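Local coordinates for putative glucoamylase (Bacteroides caccae ATCC 43185, PDB 4QT9), which is a putative glucoamylase with an alpha/alpha toroid fold and probably hydrolyses glycosidic bonds in glucans or related carbohydrates, at residues P260-Q265 / L316-S321; I339-A344 / F373-A378. One frame throughout, in Å; residues are numbered along the deposited sequence.

Interaction 1 (P260-Q265 / L316-S321); sequences PLFWAQ and LTASYS
Thr317 meets Phe262 at the ring edge, the two side chains crossing at about a right angle. The hydroxyl OG1 of Thr317 lies close to the plane of the ring, 3.3 Å from CD1 of Phe262. Its position follows from the Thr317 torsion, which sets OG1 anti to the backbone N (chi1 -159°). From there the same oxygen also accepts the N-H of Phe262, with Phe262 N 3.2 Å from Thr317 OG1 and a moderately bent N-H...O angle of 146°. One residue back, Leu261 N donates to Leu316 O in a nearly straight bond of 3.3 Å and 172°, lying in the carbonyl plane. Two successive N-H groups at the start of the 3-10 turn 261-264 are thus met by one backbone and one side-chain oxygen, a compact example of how a loop can satisfy N-H groups that the turn itself leaves over. An apolar contact flanks the polar pair, Ala318 CB approaching Phe262 CE1 to 3.8 Å. Pro260 CB also packs near the hydroxyl, 3.8 Å from Thr317 OG1. On one face of the Phe262 ring, Trp263 CD1 sits over the centre, 3.4 Å above the plane; an acetate ion, probably from the crystallisation liquor, lies close to the Phe262 side chain. Around this buried junction, helix 284-301 packs against Leu261 and Leu316, helix 341-345 touches Leu261 and Thr317, and Tyr325 of strand 324-327, the antiparallel partner of strand 318-321, lies against Ala318.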
ATOM      1  N   PRO A 260       7.084   6.631  -8.972  1.00 28.35           N
ATOM      2  CA  PRO A 260       7.546   6.647  -7.567  1.00 28.08           C
ATOM      3  C   PRO A 260       7.609   5.201  -7.068  1.00 29.88           C
ATOM      4  O   PRO A 260       6.830   4.341  -7.532  1.00 28.38           O
ATOM      5  CB  PRO A 260       6.492   7.491  -6.850  1.00 29.81           C
ATOM      6  CG  PRO A 260       5.294   7.403  -7.690  1.00 34.62           C
ATOM      7  CD  PRO A 260       5.767   7.281  -9.106  1.00 30.69           C
ATOM      8  N   LEU A 261       8.565   4.916  -6.171  1.00 24.29           N
ATOM      9  CA  LEU A 261       8.827   3.544  -5.751  1.00 23.74           C
ATOM     10  C   LEU A 261       7.613   2.814  -5.112  1.00 26.07           C
ATOM     11  O   LEU A 261       7.556   1.591  -5.244  1.00 26.28           O
ATOM     12  CB  LEU A 261      10.077   3.459  -4.852  1.00 23.93           C
ATOM     13  CG  LEU A 261      10.842   2.115  -4.878  1.00 27.90           C
ATOM     14  CD1 LEU A 261      10.790   1.439  -6.229  1.00 27.91           C
ATOM     15  CD2 LEU A 261      12.261   2.282  -4.411  1.00 28.63           C
ATOM     16  N   PHE A 262       6.602   3.529  -4.556  1.00 21.24           N
ATOM     17  CA  PHE A 262       5.443   2.835  -3.954  1.00 21.76           C
ATOM     18  C   PHE A 262       4.650   2.004  -4.993  1.00 25.68           C
ATOM     19  O   PHE A 262       3.962   1.059  -4.613  1.00 23.28           O
ATOM     20  CB  PHE A 262       4.512   3.785  -3.180  1.00 22.68           C
ATOM     21  CG  PHE A 262       3.538   4.606  -3.987  1.00 23.81           C
ATOM     22  CD1 PHE A 262       3.898   5.856  -4.484  1.00 26.20           C
ATOM     23  CD2 PHE A 262       2.247   4.139  -4.238  1.00 23.32           C
ATOM     24  CE1 PHE A 262       2.969   6.631  -5.190  1.00 26.29           C
ATOM     25  CE2 PHE A 262       1.326   4.917  -4.933  1.00 24.07           C
ATOM     26  CZ  PHE A 262       1.692   6.145  -5.416  1.00 22.53           C
ATOM     27  N   TRP A 263       4.795   2.322  -6.298  1.00 25.08           N
ATOM     28  CA  TRP A 263       4.125   1.589  -7.392  1.00 25.16           C
ATOM     29  C   TRP A 263       4.614   0.140  -7.486  1.00 28.93           C
ATOM     30  O   TRP A 263       3.918  -0.690  -8.033  1.00 29.49           O
ATOM     31  CB  TRP A 263       4.365   2.277  -8.727  1.00 24.52           C
ATOM     32  CG  TRP A 263       3.590   3.540  -8.971  1.00 24.70           C
ATOM     33  CD1 TRP A 263       3.022   4.358  -8.039  1.00 27.19           C
ATOM     34  CD2 TRP A 263       3.432   4.194 -10.232  1.00 24.03           C
ATOM     35  NE1 TRP A 263       2.499   5.471  -8.645  1.00 26.57           N
ATOM     36  CE2 TRP A 263       2.697   5.375 -10.000  1.00 27.91           C
ATOM     37  CE3 TRP A 263       3.803   3.873 -11.549  1.00 24.70           C
ATOM     38  CZ2 TRP A 263       2.319   6.237 -11.039  1.00 26.77           C
ATOM     39  CZ3 TRP A 263       3.468   4.747 -12.568  1.00 25.73           C
ATOM     40  CH2 TRP A 263       2.751   5.924 -12.307  1.00 26.24           C
ATOM     41  N   ALA A 264       5.814  -0.153  -6.945  1.00 25.73           N
ATOM     42  CA  ALA A 264       6.424  -1.484  -6.903  1.00 24.00           C
ATOM     43  C   ALA A 264       6.068  -2.239  -5.610  1.00 25.55           C
ATOM     44  O   ALA A 264       6.449  -3.401  -5.460  1.00 26.10           O
ATOM     45  CB  ALA A 264       7.943  -1.338  -7.016  1.00 24.09           C
ATOM     46  N   GLN A 265       5.322  -1.589  -4.686  1.00 19.70           N
ATOM     47  CA  GLN A 265       5.073  -2.115  -3.350  1.00 18.66           C
ATOM     48  C   GLN A 265       3.631  -2.373  -2.970  1.00 24.62           C
ATOM     49  O   GLN A 265       3.390  -3.439  -2.418  1.00 25.58           O
ATOM     50  CB  GLN A 265       5.686  -1.163  -2.287  1.00 18.59           C
ATOM     51  CG  GLN A 265       7.216  -0.987  -2.522  1.00 26.94           C
ATOM     52  CD  GLN A 265       7.850   0.278  -1.991  1.00 35.99           C
ATOM     53  OE1 GLN A 265       7.180   1.227  -1.552  1.00 30.80           O
ATOM     54  NE2 GLN A 265       9.181   0.302  -1.994  1.00 29.83           N
ATOM     55  N   LEU A 316      13.101   7.514  -3.446  1.00 24.19           N
ATOM     56  CA  LEU A 316      12.183   8.574  -3.857  1.00 23.09           C
ATOM     57  C   LEU A 316      10.786   8.031  -4.130  1.00 24.66           C
ATOM     58  O   LEU A 316      10.585   7.191  -5.018  1.00 22.47           O
ATOM     59  CB  LEU A 316      12.692   9.324  -5.097  1.00 23.09           C
ATOM     60  CG  LEU A 316      14.053   9.989  -4.978  1.00 27.35           C
ATOM     61  CD1 LEU A 316      14.458  10.605  -6.301  1.00 28.50           C
ATOM     62  CD2 LEU A 316      14.070  11.005  -3.900  1.00 26.41           C
ATOM     63  N   THR A 317       9.815   8.576  -3.382  1.00 19.72           N
ATOM     64  CA  THR A 317       8.412   8.223  -3.522  1.00 18.73           C
ATOM     65  C   THR A 317       7.534   9.369  -3.055  1.00 21.63           C
ATOM     66  O   THR A 317       8.031  10.301  -2.412  1.00 21.47           O
ATOM     67  CB  THR A 317       8.117   6.942  -2.737  1.00 22.88           C
ATOM     68  OG1 THR A 317       6.937   6.397  -3.288  1.00 24.46           O
ATOM     69  CG2 THR A 317       7.962   7.192  -1.222  1.00 15.84           C
ATOM     70  N   ALA A 318       6.222   9.259  -3.307  1.00 18.34           N
ATOM     71  CA  ALA A 318       5.220  10.223  -2.849  1.00 19.84           C
ATOM     72  C   ALA A 318       5.219  10.291  -1.297  1.00 24.72           C
ATOM     73  O   ALA A 318       5.268   9.254  -0.639  1.00 24.26           O
ATOM     74  CB  ALA A 318       3.843   9.824  -3.364  1.00 20.62           C
ATOM     75  N   SER A 319       5.266  11.514  -0.730  1.00 20.87           N
ATOM     76  CA  SER A 319       5.292  11.739   0.723  1.00 21.68           C
ATOM     77  C   SER A 319       5.232  13.220   1.025  1.00 24.48           C
ATOM     78  O   SER A 319       5.280  14.045   0.106  1.00 22.65           O
ATOM     79  CB  SER A 319       6.576  11.163   1.339  1.00 25.32           C
ATOM     80  OG  SER A 319       7.744  11.827   0.866  1.00 29.53           O
ATOM     81  N   TYR A 320       5.197  13.564   2.313  1.00 20.94           N
ATOM     82  CA  TYR A 320       5.361  14.958   2.713  1.00 21.21           C
ATOM     83  C   TYR A 320       6.598  15.496   2.070  1.00 27.63           C
ATOM     84  O   TYR A 320       7.566  14.745   1.848  1.00 28.32           O
ATOM     85  CB  TYR A 320       5.491  15.080   4.237  1.00 21.05           C
ATOM     86  CG  TYR A 320       4.180  14.965   4.985  1.00 22.19           C
ATOM     87  CD1 TYR A 320       3.072  15.728   4.615  1.00 23.40           C
ATOM     88  CD2 TYR A 320       4.072  14.166   6.127  1.00 23.15           C
ATOM     89  CE1 TYR A 320       1.867  15.650   5.324  1.00 23.95           C
ATOM     90  CE2 TYR A 320       2.884  14.113   6.868  1.00 24.16           C
ATOM     91  CZ  TYR A 320       1.790  14.865   6.466  1.00 26.58           C
ATOM     92  OH  TYR A 320       0.637  14.841   7.195  1.00 26.36           O
ATOM     93  N   SER A 321       6.578  16.780   1.729  1.00 26.01           N
ATOM     94  CA  SER A 321       7.731  17.416   1.112  1.00 26.25           C
ATOM     95  C   SER A 321       7.982  18.743   1.797  1.00 32.82           C
ATOM     96  O   SER A 321       7.114  19.202   2.551  1.00 30.71           O
ATOM     97  CB  SER A 321       7.513  17.594  -0.385  1.00 29.07           C
ATOM     98  OG  SER A 321       8.716  17.924  -1.061  1.00 30.29           O
TER

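Interaction 2 (I339-A344 / F373-A378); sequences ISPTAA and FGFYDA
Pro341 reaches the Phe375 ring obliquely, its CB coming in at the base of the ring, neither squarely over a face nor at an edge; within the two segments this is the ring's main neighbour. The closest approach is between the stems, Pro341 CB to Phe375 CB at 3.7 Å, because the Phe375 torsion (CG anti to the carbonyl carbon, chi1 -66°) carries the ring itself away from the proline. Beyond this pair, the Phe375 ring meets Phe370 with the planes at about 55°. The rest of the proline ring lies against carbonyl oxygens: Pro341 CG is 3.4 Å from Tyr376 O, and Pro341 CD is 3.4 Å from Asp377 O. Two CA-H...O contacts run in opposite senses beside it, Ala378 CA to Ile339 O at 3.3 Å and Ser340 CA to Asp377 O at 3.5 Å. A water then joins the backbones, accepting from Thr342 N at 2.8 Å and donating to Asp377 O at 2.9 Å. It thus takes up an N-H of the first helical turn and carries it to a backbone carbonyl. The joint links the beginning of helix 341-345 to the residues that follow the 370-371/374-375 hairpin. Leu362 of helix 352-364 packs on both Pro341 and Phe375, while Val28 of helix 21-37 touches Phe375.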
ATOM      1  N   ILE A 339      14.161  12.478   0.916  1.00 21.87           N
ATOM      2  CA  ILE A 339      14.264  11.019   1.016  1.00 21.05           C
ATOM      3  C   ILE A 339      13.086  10.593   1.864  1.00 24.25           C
ATOM      4  O   ILE A 339      12.791  11.270   2.836  1.00 21.87           O
ATOM      5  CB  ILE A 339      15.644  10.541   1.607  1.00 24.36           C
ATOM      6  CG1 ILE A 339      16.856  10.895   0.683  1.00 25.84           C
ATOM      7  CG2 ILE A 339      15.646   9.042   1.993  1.00 24.04           C
ATOM      8  CD1 ILE A 339      16.887  10.255  -0.803  1.00 23.68           C
ATOM      9  N   SER A 340      12.385   9.524   1.466  1.00 22.21           N
ATOM     10  CA  SER A 340      11.267   8.946   2.192  1.00 21.95           C
ATOM     11  C   SER A 340      11.661   7.525   2.578  1.00 26.06           C
ATOM     12  O   SER A 340      11.822   6.701   1.682  1.00 24.89           O
ATOM     13  CB  SER A 340       9.995   8.967   1.349  1.00 27.85           C
ATOM     14  OG  SER A 340       9.802  10.246   0.763  1.00 41.41           O
ATOM     15  N   PRO A 341      11.895   7.239   3.896  1.00 23.83           N
ATOM     16  CA  PRO A 341      12.326   5.882   4.313  1.00 22.93           C
ATOM     17  C   PRO A 341      11.464   4.724   3.789  1.00 26.57           C
ATOM     18  O   PRO A 341      12.007   3.662   3.505  1.00 25.62           O
ATOM     19  CB  PRO A 341      12.268   5.958   5.845  1.00 24.31           C
ATOM     20  CG  PRO A 341      12.532   7.393   6.154  1.00 29.15           C
ATOM     21  CD  PRO A 341      11.810   8.149   5.063  1.00 24.66           C
ATOM     22  N   THR A 342      10.158   4.943   3.563  1.00 22.58           N
ATOM     23  CA  THR A 342       9.289   3.888   3.034  1.00 21.16           C
ATOM     24  C   THR A 342       9.758   3.366   1.677  1.00 26.18           C
ATOM     25  O   THR A 342       9.597   2.176   1.409  1.00 25.96           O
ATOM     26  CB  THR A 342       7.827   4.344   2.973  1.00 26.85           C
ATOM     27  OG1 THR A 342       6.990   3.192   2.890  1.00 20.25           O
ATOM     28  CG2 THR A 342       7.531   5.336   1.818  1.00 24.32           C
ATOM     29  N   ALA A 343      10.370   4.221   0.844  1.00 23.18           N
ATOM     30  CA  ALA A 343      10.791   3.820  -0.497  1.00 22.18           C
ATOM     31  C   ALA A 343      11.847   2.701  -0.479  1.00 23.77           C
ATOM     32  O   ALA A 343      11.590   1.617  -1.002  1.00 23.21           O
ATOM     33  CB  ALA A 343      11.300   5.022  -1.270  1.00 22.69           C
ATOM     34  N   ALA A 344      12.993   2.935   0.122  1.00 23.39           N
ATOM     35  CA  ALA A 344      14.054   1.926   0.140  1.00 24.05           C
ATOM     36  C   ALA A 344      13.697   0.778   1.053  1.00 27.54           C
ATOM     37  O   ALA A 344      13.958  -0.376   0.698  1.00 27.84           O
ATOM     38  CB  ALA A 344      15.379   2.537   0.571  1.00 25.02           C
ATOM     39  N   PHE A 373       7.057   5.864  16.514  1.00 31.10           N
ATOM     40  CA  PHE A 373       6.327   4.918  15.655  1.00 29.52           C
ATOM     41  C   PHE A 373       7.133   4.513  14.392  1.00 31.60           C
ATOM     42  O   PHE A 373       6.549   4.180  13.360  1.00 30.69           O
ATOM     43  CB  PHE A 373       4.954   5.497  15.249  1.00 30.73           C
ATOM     44  CG  PHE A 373       3.977   5.750  16.377  1.00 32.42           C
ATOM     45  CD1 PHE A 373       4.138   5.132  17.615  1.00 34.65           C
ATOM     46  CD2 PHE A 373       2.874   6.573  16.189  1.00 34.21           C
ATOM     47  CE1 PHE A 373       3.235   5.353  18.648  1.00 36.03           C
ATOM     48  CE2 PHE A 373       1.969   6.793  17.225  1.00 36.89           C
ATOM     49  CZ  PHE A 373       2.157   6.181  18.447  1.00 35.63           C
ATOM     50  N   GLY A 374       8.458   4.503  14.525  1.00 28.33           N
ATOM     51  CA  GLY A 374       9.397   4.157  13.466  1.00 26.86           C
ATOM     52  C   GLY A 374       9.937   5.379  12.745  1.00 29.12           C
ATOM     53  O   GLY A 374       9.907   6.500  13.270  1.00 28.78           O
ATOM     54  N   PHE A 375      10.454   5.165  11.537  1.00 22.81           N
ATOM     55  CA  PHE A 375      10.995   6.245  10.730  1.00 21.81           C
ATOM     56  C   PHE A 375       9.928   7.243  10.360  1.00 24.63           C
ATOM     57  O   PHE A 375       8.823   6.857   9.971  1.00 22.22           O
ATOM     58  CB  PHE A 375      11.652   5.701   9.446  1.00 23.53           C
ATOM     59  CG  PHE A 375      12.874   4.867   9.737  1.00 25.93           C
ATOM     60  CD1 PHE A 375      14.064   5.466  10.139  1.00 29.35           C
ATOM     61  CD2 PHE A 375      12.814   3.476   9.683  1.00 27.55           C
ATOM     62  CE1 PHE A 375      15.174   4.691  10.481  1.00 30.67           C
ATOM     63  CE2 PHE A 375      13.944   2.706   9.964  1.00 30.84           C
ATOM     64  CZ  PHE A 375      15.121   3.319  10.344  1.00 29.84           C
ATOM     65  N   TYR A 376      10.268   8.527  10.474  1.00 22.41           N
ATOM     66  CA  TYR A 376       9.386   9.617  10.079  1.00 21.56           C
ATOM     67  C   TYR A 376       9.197   9.581   8.560  1.00 23.96           C
ATOM     68  O   TYR A 376       9.934   8.880   7.850  1.00 23.13           O
ATOM     69  CB  TYR A 376       9.933  10.958  10.568  1.00 22.06           C
ATOM     70  CG  TYR A 376       9.892  11.091  12.073  1.00 25.15           C
ATOM     71  CD1 TYR A 376       8.685  10.992  12.772  1.00 25.95           C
ATOM     72  CD2 TYR A 376      11.034  11.436  12.793  1.00 27.47           C
ATOM     73  CE1 TYR A 376       8.632  11.163  14.151  1.00 26.38           C
ATOM     74  CE2 TYR A 376      10.993  11.601  14.182  1.00 28.46           C
ATOM     75  CZ  TYR A 376       9.789  11.474  14.850  1.00 31.28           C
ATOM     76  OH  TYR A 376       9.740  11.650  16.204  1.00 27.29           O
ATOM     77  N   ASP A 377       8.153  10.261   8.074  1.00 21.62           N
ATOM     78  CA  ASP A 377       7.711  10.185   6.668  1.00 20.36           C
ATOM     79  C   ASP A 377       8.767  10.563   5.598  1.00 22.70           C
ATOM     80  O   ASP A 377       8.935   9.860   4.590  1.00 20.44           O
ATOM     81  CB  ASP A 377       6.507  11.092   6.460  1.00 20.98           C
ATOM     82  CG  ASP A 377       5.773  10.697   5.227  1.00 26.33           C
ATOM     83  OD1 ASP A 377       5.471   9.499   5.090  1.00 25.45           O
ATOM     84  OD2 ASP A 377       5.545  11.576   4.363  1.00 30.15           O
ATOM     85  N   ALA A 378       9.372  11.725   5.767  1.00 19.99           N
ATOM     86  CA  ALA A 378      10.315  12.225   4.797  1.00 20.99           C
ATOM     87  C   ALA A 378      11.250  13.178   5.478  1.00 25.69           C
ATOM     88  O   ALA A 378      10.970  13.565   6.606  1.00 27.67           O
ATOM     89  CB  ALA A 378       9.571  12.917   3.671  1.00 21.94           C
TER
HETATM   90  O   HOH W   1       8.574   7.019   4.566  1.00 15.72           O

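In the fold
Followed from the N terminus, the chain closes interaction 1 first: the turn 260-265 is rejoined by 316-321 after a loop that includes helix 284-301. Interaction 2 opens only afterwards, at 339-344, and closes at 373-378 after helix 352-364, so the loops stand in series, neither nesting nor crossing. Their centres nevertheless lie 10 Å apart, on the same side of the chain's centre. Segment 316-321 is the main shared element: its first residues hold the 3-10 turn, while Ser319 OG is hydrogen-bonded to Ser340 OG, just ahead of helix 341-345, and Tyr320 N to Asp377 OD2. Gln265 NE2, bonded to Ala343 O, adds a direct link from the turn.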